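Long-range contact in ykuJ (Bacillus subtilis, PDB 2FFG), which is of unknown function, a small DUF1797-family protein with two helices and a four-stranded antiparallel sheet: residues Cys37-Leu50 with Thr61-Ile74. Residues are numbered along the deposited sequence; the frame is centred on the assembly and turned at random.
Sequences CSVKYFEKNQTFEL and TYPFDNIDMVSIEI
F48 meets V70 and I67 because its CG lies anti to its own carbonyl carbon (chi1 -62°), which turns the ring alongside I67 and against V70 CG1. In L50, by contrast, CG is anti to the backbone N (chi1 -179°), which sets its CD2 against E73.

The F48 ring is held from both faces. Y41 CD1 sits over the centre of one. V70 CG1 lies over the opposite face, offset toward the rim, 4.1 Å from F48 CG. I67 runs alongside F48, with its CB 4.0 Å from F48 CE1. V39 CG2 closes in at the ring edge. L50 CD2 touches the aliphatic CG of E73 at 3.6 Å, and L50 CB packs on F64 CE1 at 4.1 Å. The F64 ring also lies against V70, whose CA is over one of its faces. Further along, I74 CG2 meets C37 SG at 4.0 Å.

The backbones of 47-50 and 61-64 pair as antiparallel strands of one hairpin. F48 N donates to F64 O and F64 N to F48 O. L50 N reaches Y62 O at 2.9 Å, nearly straight, and Y62 N returns a bond to L50 O. On the other face of the sheet, E49 CG brushes T61 CB at 4.1 Å.

Helix 67-79 follows strand 57-64, the outermost strand within the chain, after a two-residue turn. N66 is its N-cap: OD1 accepts from M69 N and, weakly, from D68 N. The helix folds back over the sheet beside helix 3-21. I67 touches I8 of that helix and S71 touches L11.

The four backbone bonds set the register of the strands. Apolar contacts fix the helix by shape, with no hydrogen bond or salt bridge from it to 37-50.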
# COMPACT_ATOMS: atom_id res chain seq x y z
N CYS A 37 2.72 -12.93 6.47
CA CYS A 37 1.40 -13.31 6.00
C CYS A 37 0.85 -12.38 4.90
O CYS A 37 1.37 -11.29 4.67
CB CYS A 37 0.41 -13.34 7.18
SG CYS A 37 0.08 -11.72 7.94
N SER A 38 -0.18 -12.83 4.21
CA SER A 38 -0.82 -12.02 3.19
C SER A 38 -2.33 -12.11 3.41
O SER A 38 -2.84 -13.11 3.92
CB SER A 38 -0.46 -12.53 1.80
OG SER A 38 -0.98 -13.83 1.59
N VAL A 39 -3.04 -11.05 3.05
CA VAL A 39 -4.47 -11.05 3.22
C VAL A 39 -5.13 -10.73 1.88
O VAL A 39 -4.69 -9.84 1.16
CB VAL A 39 -4.92 -10.02 4.30
CG1 VAL A 39 -4.41 -8.63 3.94
CG2 VAL A 39 -6.45 -10.00 4.41
N LYS A 40 -6.17 -11.48 1.56
CA LYS A 40 -6.90 -11.27 0.32
C LYS A 40 -8.35 -10.93 0.66
O LYS A 40 -8.97 -11.58 1.52
CB LYS A 40 -6.83 -12.54 -0.53
CG LYS A 40 -7.34 -12.38 -1.94
CD LYS A 40 -6.97 -13.61 -2.77
CE LYS A 40 -7.35 -13.43 -4.23
NZ LYS A 40 -6.94 -14.59 -5.06
N TYR A 41 -8.87 -9.89 0.03
CA TYR A 41 -10.24 -9.49 0.27
C TYR A 41 -11.16 -9.93 -0.86
O TYR A 41 -10.94 -9.56 -2.01
CB TYR A 41 -10.35 -7.97 0.42
CG TYR A 41 -11.76 -7.51 0.67
CD1 TYR A 41 -12.38 -7.77 1.89
CD2 TYR A 41 -12.49 -6.84 -0.31
CE1 TYR A 41 -13.70 -7.37 2.14
CE2 TYR A 41 -13.82 -6.44 -0.08
CZ TYR A 41 -14.41 -6.71 1.15
OH TYR A 41 -15.70 -6.31 1.41
N PHE A 42 -12.18 -10.72 -0.52
CA PHE A 42 -13.14 -11.18 -1.52
C PHE A 42 -14.44 -10.41 -1.33
O PHE A 42 -15.08 -10.54 -0.30
CB PHE A 42 -13.42 -12.67 -1.37
CG PHE A 42 -12.22 -13.54 -1.60
CD1 PHE A 42 -11.26 -13.71 -0.60
CD2 PHE A 42 -12.03 -14.18 -2.81
CE1 PHE A 42 -10.14 -14.51 -0.82
CE2 PHE A 42 -10.91 -14.98 -3.04
CZ PHE A 42 -9.97 -15.14 -2.05
N GLU A 43 -14.82 -9.60 -2.32
CA GLU A 43 -16.07 -8.85 -2.22
C GLU A 43 -17.24 -9.74 -2.61
O GLU A 43 -18.30 -9.26 -3.01
CB GLU A 43 -16.04 -7.62 -3.12
CG GLU A 43 -16.09 -7.92 -4.59
CD GLU A 43 -15.14 -7.05 -5.37
OE1 GLU A 43 -13.92 -7.17 -5.15
OE2 GLU A 43 -15.62 -6.24 -6.20
N LYS A 44 -17.01 -11.04 -2.48
CA LYS A 44 -18.01 -12.07 -2.76
C LYS A 44 -18.69 -12.25 -1.41
O LYS A 44 -19.21 -13.31 -1.07
CB LYS A 44 -17.32 -13.36 -3.21
CG LYS A 44 -16.46 -13.19 -4.45
CD LYS A 44 -15.17 -12.45 -4.16
CE LYS A 44 -14.40 -12.10 -5.42
NZ LYS A 44 -15.05 -10.98 -6.15
N ASN A 45 -18.65 -11.16 -0.67
CA ASN A 45 -19.19 -10.99 0.67
C ASN A 45 -18.31 -9.81 1.07
O ASN A 45 -17.96 -8.99 0.22
CB ASN A 45 -18.88 -12.19 1.56
CG ASN A 45 -19.71 -12.19 2.85
OD1 ASN A 45 -20.76 -12.84 2.93
ND2 ASN A 45 -19.25 -11.46 3.86
N GLN A 46 -17.95 -9.73 2.33
CA GLN A 46 -17.09 -8.65 2.80
C GLN A 46 -16.05 -9.34 3.66
O GLN A 46 -15.70 -8.86 4.74
CB GLN A 46 -17.91 -7.66 3.63
CG GLN A 46 -19.25 -7.28 3.00
CD GLN A 46 -19.12 -6.22 1.92
OE1 GLN A 46 -18.89 -5.05 2.21
NE2 GLN A 46 -19.25 -6.63 0.66
N THR A 47 -15.53 -10.46 3.16
CA THR A 47 -14.56 -11.27 3.89
C THR A 47 -13.09 -11.19 3.51
O THR A 47 -12.72 -10.90 2.38
CB THR A 47 -14.95 -12.75 3.86
OG1 THR A 47 -14.79 -13.25 2.52
CG2 THR A 47 -16.40 -12.94 4.30
N PHE A 48 -12.26 -11.49 4.49
CA PHE A 48 -10.83 -11.49 4.31
C PHE A 48 -10.33 -12.91 4.46
O PHE A 48 -10.85 -13.69 5.26
CB PHE A 48 -10.15 -10.63 5.37
CG PHE A 48 -10.54 -9.18 5.31
CD1 PHE A 48 -11.77 -8.76 5.78
CD2 PHE A 48 -9.67 -8.24 4.77
CE1 PHE A 48 -12.14 -7.42 5.72
CE2 PHE A 48 -10.03 -6.90 4.70
CZ PHE A 48 -11.26 -6.49 5.17
N GLU A 49 -9.34 -13.27 3.65
CA GLU A 49 -8.74 -14.59 3.74
C GLU A 49 -7.28 -14.37 4.13
O GLU A 49 -6.51 -13.77 3.39
CB GLU A 49 -8.82 -15.31 2.40
CG GLU A 49 -8.25 -16.72 2.47
CD GLU A 49 -8.17 -17.38 1.11
OE1 GLU A 49 -7.45 -16.85 0.23
OE2 GLU A 49 -8.83 -18.42 0.92
N LEU A 50 -6.92 -14.84 5.31
CA LEU A 50 -5.55 -14.69 5.78
C LEU A 50 -4.73 -15.96 5.52
O LEU A 50 -5.14 -17.06 5.88
CB LEU A 50 -5.56 -14.38 7.27
CG LEU A 50 -4.20 -14.17 7.94
CD1 LEU A 50 -3.65 -12.79 7.60
CD2 LEU A 50 -4.35 -14.31 9.44
N THR A 61 -4.68 -21.14 5.41
CA THR A 61 -5.57 -20.00 5.23
C THR A 61 -6.71 -20.01 6.23
O THR A 61 -7.19 -21.07 6.62
CB THR A 61 -6.18 -19.99 3.84
OG1 THR A 61 -7.06 -21.11 3.71
CG2 THR A 61 -5.11 -20.05 2.79
N TYR A 62 -7.13 -18.82 6.64
CA TYR A 62 -8.20 -18.66 7.61
C TYR A 62 -9.15 -17.57 7.16
O TYR A 62 -8.73 -16.44 6.89
CB TYR A 62 -7.63 -18.29 8.98
CG TYR A 62 -6.55 -19.23 9.44
CD1 TYR A 62 -5.23 -19.08 9.02
CD2 TYR A 62 -6.85 -20.31 10.27
CE1 TYR A 62 -4.23 -19.98 9.41
CE2 TYR A 62 -5.87 -21.22 10.67
CZ TYR A 62 -4.56 -21.05 10.24
OH TYR A 62 -3.59 -21.94 10.64
N PRO A 63 -10.45 -17.89 7.06
CA PRO A 63 -11.41 -16.86 6.64
C PRO A 63 -11.85 -15.97 7.80
O PRO A 63 -11.90 -16.40 8.94
CB PRO A 63 -12.55 -17.69 6.06
CG PRO A 63 -12.56 -18.90 6.94
CD PRO A 63 -11.09 -19.22 7.11
N PHE A 64 -12.13 -14.70 7.49
CA PHE A 64 -12.58 -13.72 8.47
C PHE A 64 -13.58 -12.82 7.74
O PHE A 64 -13.35 -12.44 6.59
CB PHE A 64 -11.43 -12.84 8.98
CG PHE A 64 -10.45 -13.56 9.85
CD1 PHE A 64 -9.40 -14.28 9.29
CD2 PHE A 64 -10.56 -13.52 11.24
CE1 PHE A 64 -8.48 -14.95 10.11
CE2 PHE A 64 -9.66 -14.18 12.06
CZ PHE A 64 -8.61 -14.90 11.49
N ASP A 65 -14.68 -12.49 8.40
CA ASP A 65 -15.68 -11.63 7.78
C ASP A 65 -15.67 -10.28 8.48
O ASP A 65 -16.44 -9.39 8.13
CB ASP A 65 -17.08 -12.25 7.88
CG ASP A 65 -17.48 -12.53 9.32
OD1 ASP A 65 -16.85 -13.41 9.95
OD2 ASP A 65 -18.43 -11.89 9.81
N ASN A 66 -14.77 -10.12 9.44
CA ASN A 66 -14.68 -8.87 10.17
C ASN A 66 -13.26 -8.31 10.18
O ASN A 66 -12.32 -8.94 10.67
CB ASN A 66 -15.17 -9.08 11.60
CG ASN A 66 -15.12 -7.80 12.41
OD1 ASN A 66 -14.06 -7.20 12.56
ND2 ASN A 66 -16.27 -7.38 12.93
N ILE A 67 -13.12 -7.10 9.65
CA ILE A 67 -11.84 -6.42 9.56
C ILE A 67 -11.09 -6.26 10.89
O ILE A 67 -9.86 -6.35 10.93
CB ILE A 67 -12.04 -5.03 8.92
CG1 ILE A 67 -10.69 -4.42 8.57
CG2 ILE A 67 -12.82 -4.12 9.87
CD1 ILE A 67 -9.83 -3.79 9.70
N ASP A 68 -11.82 -6.03 11.98
CA ASP A 68 -11.16 -5.86 13.27
C ASP A 68 -10.56 -7.17 13.75
O ASP A 68 -9.48 -7.18 14.35
CB ASP A 68 -12.14 -5.33 14.34
CG ASP A 68 -12.47 -3.86 14.15
OD1 ASP A 68 -11.63 -3.13 13.60
OD2 ASP A 68 -13.56 -3.43 14.58
N MSE A 69 -11.25 -8.27 13.47
CA MSE A 69 -10.78 -9.58 13.88
C MSE A 69 -9.61 -10.12 13.07
O MSE A 69 -8.77 -10.84 13.60
CB MSE A 69 -11.95 -10.54 13.86
CG MSE A 69 -12.96 -10.18 14.92
SE MSE A 69 -14.52 -11.27 14.87
CE MSE A 69 -13.72 -12.93 15.49
N VAL A 70 -9.55 -9.79 11.79
CA VAL A 70 -8.44 -10.26 10.98
C VAL A 70 -7.22 -9.40 11.33
O VAL A 70 -6.10 -9.88 11.39
CB VAL A 70 -8.77 -10.16 9.47
CG1 VAL A 70 -9.04 -8.71 9.08
CG2 VAL A 70 -7.62 -10.75 8.65
N SER A 71 -7.47 -8.12 11.62
CA SER A 71 -6.40 -7.20 12.00
C SER A 71 -5.71 -7.66 13.28
O SER A 71 -4.49 -7.59 13.41
CB SER A 71 -6.97 -5.80 12.22
OG SER A 71 -7.41 -5.22 11.00
N ILE A 72 -6.50 -8.14 14.23
CA ILE A 72 -6.00 -8.60 15.51
C ILE A 72 -5.10 -9.82 15.32
O ILE A 72 -4.01 -9.91 15.90
CB ILE A 72 -7.18 -8.96 16.44
CG1 ILE A 72 -7.89 -7.67 16.85
CG2 ILE A 72 -6.70 -9.76 17.64
CD1 ILE A 72 -9.26 -7.87 17.48
N GLU A 73 -5.58 -10.74 14.51
CA GLU A 73 -4.86 -11.96 14.21
C GLU A 73 -3.52 -11.60 13.56
O GLU A 73 -2.48 -12.15 13.91
CB GLU A 73 -5.70 -12.81 13.26
CG GLU A 73 -5.13 -14.17 12.91
CD GLU A 73 -5.25 -15.17 14.04
OE1 GLU A 73 -6.25 -15.10 14.79
OE2 GLU A 73 -4.36 -16.03 14.16
N ILE A 74 -3.56 -10.67 12.60
CA ILE A 74 -2.34 -10.26 11.93
C ILE A 74 -1.37 -9.67 12.95
O ILE A 74 -0.19 -10.01 12.98
CB ILE A 74 -2.60 -9.23 10.83
CG1 ILE A 74 -3.46 -9.85 9.73
CG2 ILE A 74 -1.28 -8.78 10.22
CD1 ILE A 74 -4.36 -11.06 10.02